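Local structure of cystathionine beta-lyases/cystathionine gamma-synthases (Corynebacterium glutamicum, 5X5H) at residues E331-G335 / V363-I367; E277-Y283 / M305-A311; A106-R112 / T347-A351; K319-S323 / A382-L386. The protein probably makes L,L-cystathionine and succinate from O-succinyl-L-homoserine and L-cysteine, a step of methionine biosynthesis, using pyridoxal 5'-phosphate as its cofactor. All blocks are in the same frame, centred on the assembly; numbering follows the deposited sequence.

How the interactions relate
Following the chain, residues 106-112 come first, at the start of a helix beside the cofactor; their partner 347-351 arrives 235 residues later, so interaction 3 closes the longest loop. Inside it lies interaction 2, which pairs two neighbouring strands, 277-283 and 305-311. Residues 319-323 open interaction 4 and 331-335 open interaction 1; both of these cross interaction 3, because their second segments, 363-367 and 382-386, follow 347-351. Interaction 1 is nested within interaction 4. Strands 305-310 and 362-366 are sheet neighbours, joining interactions 1 and 2, while Phe310 and Phe320 bring interaction 4 onto the same sheet. Interaction 3 joins the seven-stranded sheet's part to this C-terminal part; like interaction 1, it reaches the cofactor.

Interaction 1. Residues E331-G335 / V363-I367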
loop_
_atom_site.group_PDB
_atom_site.type_symbol
_atom_site.label_atom_id
_atom_site.label_comp_id
_atom_site.label_asym_id
_atom_site.label_seq_id
_atom_site.Cartn_x
_atom_site.Cartn_y
_atom_site.Cartn_z
ATOM N N GLU A 331 2.731 23.420 -5.837
ATOM C CA GLU A 331 1.829 23.198 -6.917
ATOM C C GLU A 331 0.657 22.284 -6.460
ATOM O O GLU A 331 0.701 21.729 -5.383
ATOM C CB GLU A 331 2.530 22.676 -8.192
ATOM C CG GLU A 331 3.560 23.683 -8.733
ATOM C CD GLU A 331 4.164 23.210 -10.035
ATOM O OE1 GLU A 331 4.681 22.104 -10.022
ATOM O OE2 GLU A 331 4.215 23.960 -11.056
ATOM N N SER A 332 -0.352 22.168 -7.293
ATOM C CA SER A 332 -1.557 21.351 -7.044
ATOM C C SER A 332 -2.562 22.084 -6.193
ATOM O O SER A 332 -2.453 23.246 -5.850
ATOM C CB SER A 332 -1.258 19.973 -6.489
ATOM O OG SER A 332 -2.344 19.044 -6.926
ATOM N N LEU A 333 -3.660 21.380 -5.966
ATOM C CA LEU A 333 -4.861 21.931 -5.377
ATOM C C LEU A 333 -5.814 20.850 -4.995
ATOM O O LEU A 333 -5.641 19.668 -5.416
ATOM C CB LEU A 333 -5.521 22.963 -6.359
ATOM C CG LEU A 333 -6.028 22.350 -7.639
ATOM C CD1 LEU A 333 -7.516 22.172 -7.671
ATOM C CD2 LEU A 333 -5.529 23.068 -8.870
ATOM N N GLY A 334 -6.837 21.212 -4.219
ATOM C CA GLY A 334 -7.942 20.329 -3.914
ATOM C C GLY A 334 -7.679 19.319 -2.830
ATOM O O GLY A 334 -8.588 18.484 -2.589
ATOM N N GLY A 335 -6.609 19.445 -2.137
ATOM C CA GLY A 335 -6.394 18.633 -0.939
ATOM C C GLY A 335 -6.896 19.283 0.289
ATOM O O GLY A 335 -7.288 20.442 0.345
ATOM N N VAL A 363 -1.781 35.408 -7.634
ATOM C CA VAL A 363 -1.548 34.212 -6.766
ATOM C C VAL A 363 -2.812 33.408 -6.735
ATOM O O VAL A 363 -3.911 33.934 -6.655
ATOM C CB VAL A 363 -1.173 34.638 -5.358
ATOM C CG1 VAL A 363 -1.115 33.433 -4.366
ATOM C CG2 VAL A 363 0.180 35.349 -5.374
ATOM N N ARG A 364 -2.643 32.052 -6.882
ATOM C CA ARG A 364 -3.766 31.123 -6.862
ATOM C C ARG A 364 -3.691 30.393 -5.534
ATOM O O ARG A 364 -2.628 29.898 -5.115
ATOM C CB ARG A 364 -3.687 30.134 -7.976
ATOM C CG ARG A 364 -4.860 29.160 -8.092
ATOM C CD ARG A 364 -4.631 28.013 -9.055
ATOM N NE ARG A 364 -3.807 27.028 -8.408
ATOM C CZ ARG A 364 -3.210 26.049 -9.057
ATOM N NH1 ARG A 364 -3.430 25.840 -10.305
ATOM N NH2 ARG A 364 -2.519 25.187 -8.427
ATOM N N ILE A 365 -4.842 30.404 -4.829
ATOM C CA ILE A 365 -4.913 29.783 -3.513
ATOM C C ILE A 365 -5.932 28.692 -3.513
ATOM O O ILE A 365 -7.071 28.853 -3.946
ATOM C CB ILE A 365 -5.309 30.776 -2.392
ATOM C CG1 ILE A 365 -4.397 32.056 -2.490
ATOM C CG2 ILE A 365 -5.175 30.153 -1.052
ATOM C CD1 ILE A 365 -4.904 33.144 -1.526
ATOM N N SER A 366 -5.482 27.481 -3.070
ATOM C CA SER A 366 -6.383 26.328 -2.803
ATOM C C SER A 366 -6.675 26.339 -1.299
ATOM O O SER A 366 -5.807 25.971 -0.504
ATOM C CB SER A 366 -5.710 25.056 -3.280
ATOM O OG SER A 366 -6.603 23.930 -2.982
ATOM N N ILE A 367 -7.876 26.765 -0.906
ATOM C CA ILE A 367 -8.273 26.891 0.456
ATOM C C ILE A 367 -8.656 25.483 0.928
ATOM O O ILE A 367 -9.567 24.921 0.325
ATOM C CB ILE A 367 -9.411 27.885 0.645
ATOM C CG1 ILE A 367 -8.987 29.328 0.211
ATOM C CG2 ILE A 367 -9.939 27.891 2.072
ATOM C CD1 ILE A 367 -7.984 29.914 1.072
HETATM O O HOH W 1 -1.087 25.397 -5.479
HETATM O O HOH W 2 -6.584 22.805 -0.667
#
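Leu333 and Ser366 bring the two backbones together, their CA atoms 5.3 Å apart, where the irregular loop 331-335 runs by the end of strand 362-366. Gly334 N donates to Ser366 OG over 3.0 Å, and the angle at the hydrogen, 172°, makes this bond almost straight. Ser366 carries its hydroxyl anti to the backbone N (chi1 179°), which reaches it out to the loop; Ser366 CB lies 3.7 Å from Leu333 CB, close quarters that suit a small polar residue. Gly334 adopts a positive phi, 80°, a conformation glycine takes easily. A water lies 2.6 Å from Ser366 OG and 2.7 Å from Gly335 O, linking strand and loop a second time.

Arg364 works farther up the strand. Its chain bends at chi3, and Leu333 CD2 lies over one face of the guanidinium, toward the rim, 3.7 Å from Arg364 NH2; the two side chains run roughly perpendicular. NH2 also gives a weak, bent bond to Ser332 O, at 3.2 Å, and a second water accepts from NH2 while donating to the same carbonyl. On the other terminal nitrogen, NH1 has a salt bridge to Glu341 and a hydrogen bond to Asn154, a cofactor-binding residue; these fix the direction of the guanidinium.

Leu333 itself touches the pyridoxal phosphate, and Ser332 packs on Lys204, the predicted attachment lysine. The contact thus lines the cofactor pocket, and Arg364 is placed as the family's carboxylate-binding arginine probably is. The straight bond from Gly334 N to Ser366 OG is consistent with the strand holding this loop in position.

Interaction 2. Residues E277-Y283 / M305-A311; sequences EVSTVLY and MISVRFA
Glu277 O accepts from Ala311 N at 2.9 Å, a bond that flanks an antiparallel ladder interrupted by a classic beta bulge. The pairing joins the edge strand 278-282 to strand 305-310 in the five-stranded sheet of the C-terminal part of the chain. The acidic end of Glu277 turns to Arg275, in a salt bridge. Val278 pairs with Phe310, the first bridge of the ladder, but its own side chain lies crosswise to that of Val308, with Val278 CG1 3.8 Å from Val308 CG1.

The bulge follows. Ser279 and Thr280 both face Arg309, whose carbonyl O accepts from Ser279 N at 2.8 Å and only weakly from Thr280 N. Thr280 O repays Arg309 N with a straight bond of 2.9 Å (177° at the hydrogen), almost in line with the carbonyl. The charged end of Arg309 leads away to Asp361.

Past the bulge the register is regular. Val281 pairs with Val308, and a branched side chain suits this extended backbone; Val281 CG1 packs on Ile306 CG2, while Val281 also rests against Leu272 of helix 254-273. On the other face, Leu282 lays CD1 4.0 Å from Ser307 CB, and its backbone exchanges two hydrogen bonds with Ser307. The serine is small enough to leave the leucine room, and its hydroxyl bonds to Pro155 O.

Tyr283 ends the run, and its hydroxyl binds Gly303 O. A chi1 of -176° sets the ring beside the residue's own carbonyl carbon, from where its edge, at Tyr283 CD1, meets Met305 O in plane at 3.1 Å.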
loop_
_atom_site.group_PDB
_atom_site.type_symbol
_atom_site.label_atom_id
_atom_site.label_comp_id
_atom_site.label_asym_id
_atom_site.label_seq_id
_atom_site.Cartn_x
_atom_site.Cartn_y
_atom_site.Cartn_z
ATOM N N GLU A 277 -4.105 45.966 -0.206
ATOM C CA GLU A 277 -3.003 45.288 -0.880
ATOM C C GLU A 277 -3.481 44.535 -2.093
ATOM O O GLU A 277 -2.672 44.216 -2.997
ATOM C CB GLU A 277 -2.319 44.334 0.009
ATOM C CG GLU A 277 -1.699 44.891 1.274
ATOM C CD GLU A 277 -2.636 45.011 2.472
ATOM O OE1 GLU A 277 -3.857 44.761 2.378
ATOM O OE2 GLU A 277 -2.135 45.223 3.613
ATOM N N VAL A 278 -4.777 44.255 -2.154
ATOM C CA VAL A 278 -5.367 43.448 -3.201
ATOM C C VAL A 278 -6.032 44.278 -4.257
ATOM O O VAL A 278 -6.938 45.082 -3.861
ATOM C CB VAL A 278 -6.407 42.469 -2.530
ATOM C CG1 VAL A 278 -7.243 41.769 -3.560
ATOM C CG2 VAL A 278 -5.637 41.551 -1.614
ATOM N N SER A 279 -5.664 44.191 -5.522
ATOM C CA SER A 279 -6.409 44.891 -6.542
ATOM C C SER A 279 -7.679 44.198 -7.000
ATOM O O SER A 279 -8.677 44.839 -7.220
ATOM C CB SER A 279 -5.566 45.225 -7.817
ATOM O OG SER A 279 -4.926 44.029 -8.160
ATOM N N THR A 280 -7.695 42.847 -7.045
ATOM C CA THR A 280 -8.825 42.101 -7.559
ATOM C C THR A 280 -8.811 40.750 -6.820
ATOM O O THR A 280 -7.787 40.121 -6.771
ATOM C CB THR A 280 -8.754 41.745 -9.094
ATOM O OG1 THR A 280 -8.669 43.001 -9.826
ATOM C CG2 THR A 280 -9.930 41.069 -9.599
ATOM N N VAL A 281 -9.992 40.347 -6.328
ATOM C CA VAL A 281 -10.270 38.952 -5.839
ATOM C C VAL A 281 -11.104 38.283 -6.884
ATOM O O VAL A 281 -12.131 38.740 -7.282
ATOM C CB VAL A 281 -10.970 38.940 -4.525
ATOM C CG1 VAL A 281 -11.162 37.485 -4.047
ATOM C CG2 VAL A 281 -10.203 39.687 -3.506
ATOM N N LEU A 282 -10.590 37.122 -7.368
ATOM C CA LEU A 282 -11.229 36.286 -8.282
ATOM C C LEU A 282 -11.836 35.109 -7.497
ATOM O O LEU A 282 -11.102 34.260 -7.001
ATOM C CB LEU A 282 -10.227 35.760 -9.357
ATOM C CG LEU A 282 -9.641 36.888 -10.222
ATOM C CD1 LEU A 282 -8.433 36.412 -10.969
ATOM C CD2 LEU A 282 -10.654 37.471 -11.095
ATOM N N TYR A 283 -13.129 35.127 -7.399
ATOM C CA TYR A 283 -13.879 34.057 -6.687
ATOM C C TYR A 283 -15.258 34.037 -7.278
ATOM O O TYR A 283 -15.965 35.084 -7.242
ATOM C CB TYR A 283 -13.924 34.293 -5.182
ATOM C CG TYR A 283 -14.614 33.117 -4.409
ATOM C CD1 TYR A 283 -14.027 31.838 -4.424
ATOM C CD2 TYR A 283 -15.849 33.237 -3.794
ATOM C CE1 TYR A 283 -14.646 30.807 -3.845
ATOM C CE2 TYR A 283 -16.446 32.143 -3.196
ATOM C CZ TYR A 283 -15.838 30.938 -3.251
ATOM O OH TYR A 283 -16.471 29.833 -2.727
ATOM N N MET A 305 -11.372 27.427 -4.496
ATOM C CA MET A 305 -10.226 28.115 -5.115
ATOM C C MET A 305 -10.486 29.606 -5.110
ATOM O O MET A 305 -11.584 30.076 -5.317
ATOM C CB MET A 305 -10.064 27.644 -6.524
ATOM C CG MET A 305 -9.696 26.163 -6.675
ATOM S SD MET A 305 -8.278 25.581 -5.837
ATOM C CE MET A 305 -7.027 26.591 -6.644
ATOM N N ILE A 306 -9.428 30.345 -4.840
ATOM C CA ILE A 306 -9.487 31.865 -4.959
ATOM C C ILE A 306 -8.190 32.253 -5.659
ATOM O O ILE A 306 -7.095 31.804 -5.299
ATOM C CB ILE A 306 -9.431 32.464 -3.585
ATOM C CG1 ILE A 306 -10.591 31.999 -2.696
ATOM C CG2 ILE A 306 -9.435 34.023 -3.682
ATOM C CD1 ILE A 306 -10.515 32.459 -1.263
ATOM N N SER A 307 -8.272 33.184 -6.590
ATOM C CA SER A 307 -7.089 33.860 -7.093
ATOM C C SER A 307 -7.122 35.331 -6.743
ATOM O O SER A 307 -8.205 35.867 -6.557
ATOM C CB SER A 307 -6.906 33.643 -8.586
ATOM O OG SER A 307 -6.451 32.268 -8.811
ATOM N N VAL A 308 -5.972 35.882 -6.614
ATOM C CA VAL A 308 -5.812 37.260 -6.051
ATOM C C VAL A 308 -4.775 37.942 -6.921
ATOM O O VAL A 308 -3.713 37.418 -7.117
ATOM C CB VAL A 308 -5.331 37.171 -4.650
ATOM C CG1 VAL A 308 -5.277 38.560 -3.999
ATOM C CG2 VAL A 308 -6.213 36.241 -3.796
ATOM N N ARG A 309 -5.087 39.185 -7.305
ATOM C CA ARG A 309 -4.107 40.046 -7.980
ATOM C C ARG A 309 -3.701 41.145 -7.053
ATOM O O ARG A 309 -4.566 41.806 -6.496
ATOM C CB ARG A 309 -4.675 40.583 -9.268
ATOM C CG ARG A 309 -5.039 39.544 -10.323
ATOM C CD ARG A 309 -5.465 39.971 -11.706
ATOM N NE ARG A 309 -4.371 40.731 -12.292
ATOM C CZ ARG A 309 -4.449 41.454 -13.389
ATOM N NH1 ARG A 309 -5.502 41.374 -14.135
ATOM N NH2 ARG A 309 -3.366 42.142 -13.724
ATOM N N PHE A 310 -2.389 41.358 -6.867
ATOM C CA PHE A 310 -1.806 42.245 -5.931
ATOM C C PHE A 310 -1.480 43.656 -6.552
ATOM O O PHE A 310 -0.914 43.721 -7.620
ATOM C CB PHE A 310 -0.556 41.655 -5.369
ATOM C CG PHE A 310 -0.835 40.572 -4.365
ATOM C CD1 PHE A 310 -1.051 39.287 -4.738
ATOM C CD2 PHE A 310 -0.956 40.888 -3.040
ATOM C CE1 PHE A 310 -1.448 38.307 -3.797
ATOM C CE2 PHE A 310 -1.288 39.892 -2.096
ATOM C CZ PHE A 310 -1.476 38.563 -2.493
ATOM N N ALA A 311 -1.898 44.654 -5.806
ATOM C CA ALA A 311 -1.658 46.060 -6.239
ATOM C C ALA A 311 -0.193 46.313 -6.404
ATOM O O ALA A 311 0.203 47.087 -7.304
ATOM C CB ALA A 311 -2.259 46.955 -5.166
#

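Interaction 3. Residues A106-R112 / T347-A351; sequences AYGGTYR and THQSA. With PLP (pyridoxal-5'-phosphate), chain B.
His348 and Gly108 bring the two segments close, their CA atoms 4.8 Å apart, and several polar atoms approach one another here. The imidazole turns its edge to the loop before helix 108-118, with Ala106 O near the ring plane, 3.1 Å from His348 NE2. That nitrogen is hydrogen-bonded to Asn154 O. At another point of the ring edge, His348 ND1 donates to Thr347 OG1 at 2.7 Å, nearly in the ring plane, and Thr347 OG1 bonds to Glu341 in turn. With both nitrogens engaged, the ring's rotation is fixed; a histidine fits because it can present two polar atoms along its edge. Ser350, its OG between backbone N and carbonyl carbon (chi1 54°), brings that oxygen to 3.3 Å from Gly108 O.

Close packing depends on glycine. Gly108, with no side chain, lets Ser350 OG and Thr347 O come near its CA, and Gly109 can set its backbone N against the ring of Tyr107. Farther along the helix, Tyr111 sets a ring edge, at CD2, 3.9 Å from Ser350 O, and Arg112 CD and NE each lie about 4.2 Å from Ser350 CB.

Aromatic stacking links the contact to the cofactor. Tyr107, at the helix N-cap position, lays one face of its ring over the pyridoxal ring, with Tyr107 CD2 3.6 Å from PLP C5, and takes Gly109 N over the opposite face. Its hydroxyl bonds to Arg54 of the second subunit. An aromatic ring stacked on the pyridine ring at a subunit boundary is characteristic of the PLP site in trans-sulfuration enzymes.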
loop_
_atom_site.group_PDB
_atom_site.type_symbol
_atom_site.label_atom_id
_atom_site.label_comp_id
_atom_site.label_asym_id
_atom_site.label_seq_id
_atom_site.Cartn_x
_atom_site.Cartn_y
_atom_site.Cartn_z
ATOM N N ALA A 106 -6.829 28.393 -18.990
ATOM C CA ALA A 106 -6.941 26.906 -18.939
ATOM C C ALA A 106 -5.692 26.370 -18.390
ATOM O O ALA A 106 -4.619 27.041 -18.415
ATOM C CB ALA A 106 -7.194 26.298 -20.337
ATOM N N TYR A 107 -5.764 25.151 -17.908
ATOM C CA TYR A 107 -4.676 24.539 -17.350
ATOM C C TYR A 107 -3.583 24.499 -18.479
ATOM O O TYR A 107 -3.790 24.087 -19.657
ATOM C CB TYR A 107 -5.044 23.094 -16.791
ATOM C CG TYR A 107 -3.903 22.429 -16.282
ATOM C CD1 TYR A 107 -3.058 22.990 -15.271
ATOM C CD2 TYR A 107 -3.482 21.176 -16.735
ATOM C CE1 TYR A 107 -1.877 22.411 -14.791
ATOM C CE2 TYR A 107 -2.377 20.604 -16.261
ATOM C CZ TYR A 107 -1.527 21.125 -15.264
ATOM O OH TYR A 107 -0.327 20.552 -14.858
ATOM N N GLY A 108 -2.435 24.946 -18.024
ATOM C CA GLY A 108 -1.257 25.062 -18.922
ATOM C C GLY A 108 -0.919 23.697 -19.539
ATOM O O GLY A 108 -0.540 23.632 -20.707
ATOM N N GLY A 109 -1.155 22.604 -18.787
ATOM C CA GLY A 109 -0.884 21.310 -19.352
ATOM C C GLY A 109 -1.815 20.900 -20.530
ATOM O O GLY A 109 -1.369 20.296 -21.472
ATOM N N THR A 110 -3.083 21.262 -20.486
ATOM C CA THR A 110 -4.017 21.065 -21.540
ATOM C C THR A 110 -3.564 21.798 -22.854
ATOM O O THR A 110 -3.539 21.257 -23.960
ATOM C CB THR A 110 -5.451 21.440 -21.189
ATOM O OG1 THR A 110 -5.788 20.787 -19.948
ATOM C CG2 THR A 110 -6.370 21.096 -22.267
ATOM N N TYR A 111 -3.254 23.060 -22.610
ATOM C CA TYR A 111 -2.761 23.884 -23.691
ATOM C C TYR A 111 -1.451 23.350 -24.329
ATOM O O TYR A 111 -1.386 23.236 -25.552
ATOM C CB TYR A 111 -2.481 25.355 -23.151
ATOM C CG TYR A 111 -1.740 26.217 -24.241
ATOM C CD1 TYR A 111 -2.434 26.608 -25.337
ATOM C CD2 TYR A 111 -0.396 26.436 -24.142
ATOM C CE1 TYR A 111 -1.749 27.295 -26.386
ATOM C CE2 TYR A 111 0.263 27.111 -25.160
ATOM C CZ TYR A 111 -0.438 27.541 -26.202
ATOM O OH TYR A 111 0.315 28.198 -27.256
ATOM N N ARG A 112 -0.513 22.926 -23.519
ATOM C CA ARG A 112 0.757 22.387 -23.961
ATOM C C ARG A 112 0.505 21.140 -24.765
ATOM O O ARG A 112 1.093 20.918 -25.816
ATOM C CB ARG A 112 1.726 22.149 -22.831
ATOM C CG ARG A 112 3.057 21.485 -23.221
ATOM C CD ARG A 112 3.972 21.345 -22.029
ATOM N NE ARG A 112 3.130 20.976 -20.857
ATOM C CZ ARG A 112 3.406 20.091 -19.895
ATOM N NH1 ARG A 112 4.540 19.379 -19.872
ATOM N NH2 ARG A 112 2.517 19.904 -18.931
ATOM N N THR A 347 2.634 26.697 -12.359
ATOM C CA THR A 347 1.795 25.728 -13.156
ATOM C C THR A 347 1.509 26.135 -14.589
ATOM O O THR A 347 1.133 25.302 -15.451
ATOM C CB THR A 347 0.408 25.532 -12.516
ATOM O OG1 THR A 347 -0.216 26.828 -12.353
ATOM C CG2 THR A 347 0.533 24.731 -11.167
ATOM N N HIS A 348 1.626 27.468 -14.870
ATOM C CA HIS A 348 1.250 28.013 -16.152
ATOM C C HIS A 348 2.446 28.615 -16.837
ATOM O O HIS A 348 2.259 29.367 -17.806
ATOM C CB HIS A 348 0.082 29.048 -16.029
ATOM C CG HIS A 348 -1.231 28.407 -15.723
ATOM N ND1 HIS A 348 -1.466 27.750 -14.529
ATOM C CD2 HIS A 348 -2.312 28.208 -16.486
ATOM C CE1 HIS A 348 -2.685 27.218 -14.545
ATOM N NE2 HIS A 348 -3.224 27.474 -15.737
ATOM N N GLN A 349 3.661 28.280 -16.404
ATOM C CA GLN A 349 4.837 28.796 -17.148
ATOM C C GLN A 349 4.767 28.331 -18.631
ATOM O O GLN A 349 5.131 29.125 -19.538
ATOM C CB GLN A 349 6.122 28.352 -16.452
ATOM C CG GLN A 349 7.373 28.543 -17.308
ATOM C CD GLN A 349 8.641 28.427 -16.503
ATOM O OE1 GLN A 349 8.659 27.861 -15.397
ATOM N NE2 GLN A 349 9.726 28.947 -17.063
ATOM N N SER A 350 4.168 27.174 -18.885
ATOM C CA SER A 350 3.968 26.608 -20.242
ATOM C C SER A 350 3.021 27.427 -21.111
ATOM O O SER A 350 3.015 27.224 -22.335
ATOM C CB SER A 350 3.455 25.102 -20.249
ATOM O OG SER A 350 2.256 24.908 -19.469
ATOM N N ALA A 351 2.196 28.303 -20.505
ATOM C CA ALA A 351 1.254 29.173 -21.282
ATOM C C ALA A 351 1.903 30.525 -21.690
ATOM O O ALA A 351 1.269 31.331 -22.394
ATOM C CB ALA A 351 -0.078 29.340 -20.542
HETATM N N1 PLP B . -7.256 20.005 -15.493
HETATM C C2 PLP B . -7.203 20.860 -14.495
HETATM C C2A PLP B . -8.294 21.873 -14.416
HETATM C C3 PLP B . -6.292 20.692 -13.506
HETATM O O3 PLP B . -6.209 21.535 -12.422
HETATM C C4 PLP B . -5.332 19.667 -13.556
HETATM C C4A PLP B . -4.341 19.526 -12.474
HETATM C C5 PLP B . -5.288 18.855 -14.714
HETATM C C6 PLP B . -6.294 19.067 -15.641
HETATM C C5A PLP B . -4.228 17.785 -14.968
HETATM O O4P PLP B . -4.416 16.624 -14.090
HETATM P P PLP B . -3.167 15.774 -13.611
HETATM O O1P PLP B . -2.231 16.714 -12.878
HETATM O O2P PLP B . -3.887 14.747 -12.758
HETATM O O3P PLP B . -2.531 15.136 -14.849
#

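Interaction 4. Residues K319-S323 / A382-L386; sequences KFCTS and ALNNL
Lys319 and Asn385 supply the polar part of this contact, one side chain lying nearly at right angles to the other. The lysine chain, bent at chi2 and chi4, carries NZ to Asn385 O, to which it donates at 2.8 Å, so its ammonium group serves a backbone acceptor just beyond the end of helix 372-384. The amide of Asn385 serves the opposite helix: ND2 donates to Ser323 OG at 3.1 Å, nearly straight (172°) and with the oxygen in the amide plane. That hydroxyl acts as both acceptor and donor, because Ser323 OG donates a hydrogen bond to Lys319 O at 2.6 Å. Thr322 OG1 also donates to Lys319 O, approaching from the opposite face of the carbonyl plane, so two hydroxyls grip one carbonyl toward the C-terminal part of helix 313-323.

The contact thus pairs the C-terminal parts of two helices that pack on the C-terminal sheet, where the ring of Phe320 meets that of Phe310 on strand 305-310. Beside the polar contacts the touching is apolar. Phe320 CE1 lies 3.6 Å from Ala382 CB, whose small methyl admits the ring, and 3.7 Å from Leu383 CD2. Leu386 and Lys319 lie alongside each other, pointing opposite ways, with Leu386 CD2 3.7 Å from Lys319 CG. Ser323 O, finally, accepts from the side-chain amide of Gln381, and Asn384 OD1 takes a hydrogen bond from Arg275.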
loop_
_atom_site.group_PDB
_atom_site.type_symbol
_atom_site.label_atom_id
_atom_site.label_comp_id
_atom_site.label_asym_id
_atom_site.label_seq_id
_atom_site.Cartn_x
_atom_site.Cartn_y
_atom_site.Cartn_z
ATOM N N LYS A 319 6.183 37.882 -2.708
ATOM C CA LYS A 319 6.426 38.019 -1.278
ATOM C C LYS A 319 5.247 37.370 -0.441
ATOM O O LYS A 319 5.490 36.775 0.648
ATOM C CB LYS A 319 6.592 39.519 -0.913
ATOM C CG LYS A 319 6.876 39.799 0.544
ATOM C CD LYS A 319 8.108 39.054 1.027
ATOM C CE LYS A 319 8.582 39.391 2.453
ATOM N NZ LYS A 319 8.373 40.799 2.976
ATOM N N PHE A 320 4.023 37.558 -0.988
ATOM C CA PHE A 320 2.837 36.928 -0.318
ATOM C C PHE A 320 3.056 35.392 -0.317
ATOM O O PHE A 320 2.852 34.763 0.725
ATOM C CB PHE A 320 1.598 37.295 -0.975
ATOM C CG PHE A 320 0.374 36.725 -0.298
ATOM C CD1 PHE A 320 -0.132 37.279 0.871
ATOM C CD2 PHE A 320 -0.222 35.625 -0.862
ATOM C CE1 PHE A 320 -1.343 36.766 1.440
ATOM C CE2 PHE A 320 -1.387 35.091 -0.281
ATOM C CZ PHE A 320 -1.921 35.631 0.887
ATOM N N CYS A 321 3.511 34.895 -1.449
ATOM C CA CYS A 321 3.797 33.464 -1.562
ATOM C C CYS A 321 4.776 32.941 -0.535
ATOM O O CYS A 321 4.612 31.770 -0.061
ATOM C CB CYS A 321 4.186 33.081 -2.995
ATOM S SG CYS A 321 2.923 33.081 -4.170
ATOM N N THR A 322 5.803 33.691 -0.167
ATOM C CA THR A 322 6.785 33.233 0.780
ATOM C C THR A 322 6.545 33.670 2.236
ATOM O O THR A 322 7.305 33.326 3.163
ATOM C CB THR A 322 8.231 33.659 0.397
ATOM O OG1 THR A 322 8.249 35.098 0.385
ATOM C CG2 THR A 322 8.562 33.169 -0.998
ATOM N N SER A 323 5.424 34.360 2.499
ATOM C CA SER A 323 5.106 34.886 3.816
ATOM C C SER A 323 4.106 34.049 4.634
ATOM O O SER A 323 3.977 34.204 5.829
ATOM C CB SER A 323 4.551 36.263 3.725
ATOM O OG SER A 323 5.573 37.119 3.225
ATOM N N ALA A 382 0.382 37.568 6.489
ATOM C CA ALA A 382 1.146 37.589 5.270
ATOM C C ALA A 382 0.941 38.893 4.530
ATOM O O ALA A 382 1.926 39.487 4.012
ATOM C CB ALA A 382 0.753 36.425 4.367
ATOM N N LEU A 383 -0.268 39.448 4.514
ATOM C CA LEU A 383 -0.611 40.703 3.876
ATOM C C LEU A 383 0.194 41.772 4.659
ATOM O O LEU A 383 0.672 42.691 4.027
ATOM C CB LEU A 383 -2.053 41.072 3.869
ATOM C CG LEU A 383 -2.932 40.188 2.960
ATOM C CD1 LEU A 383 -4.374 40.561 3.233
ATOM C CD2 LEU A 383 -2.587 40.288 1.507
ATOM N N ASN A 384 0.251 41.670 5.980
ATOM C CA ASN A 384 0.975 42.704 6.777
ATOM C C ASN A 384 2.474 42.663 6.557
ATOM O O ASN A 384 3.111 43.747 6.714
ATOM C CB ASN A 384 0.592 42.642 8.242
ATOM C CG ASN A 384 -0.838 43.110 8.541
ATOM O OD1 ASN A 384 -1.495 43.765 7.742
ATOM N ND2 ASN A 384 -1.400 42.655 9.634
ATOM N N ASN A 385 3.033 41.561 6.087
ATOM C CA ASN A 385 4.463 41.362 5.724
ATOM C C ASN A 385 4.838 42.022 4.410
ATOM O O ASN A 385 6.033 42.005 4.003
ATOM C CB ASN A 385 4.919 39.894 5.700
ATOM C CG ASN A 385 6.418 39.700 6.038
ATOM O OD1 ASN A 385 6.983 40.429 6.845
ATOM N ND2 ASN A 385 7.046 38.698 5.429
ATOM N N LEU A 386 3.882 42.650 3.739
ATOM C CA LEU A 386 4.162 43.263 2.457
ATOM C C LEU A 386 4.618 44.747 2.658
ATOM O O LEU A 386 5.184 45.337 1.741
ATOM C CB LEU A 386 2.931 43.225 1.517
ATOM C CG LEU A 386 2.340 41.833 1.073
ATOM C CD1 LEU A 386 1.264 41.872 0.013
ATOM C CD2 LEU A 386 3.370 40.863 0.587
#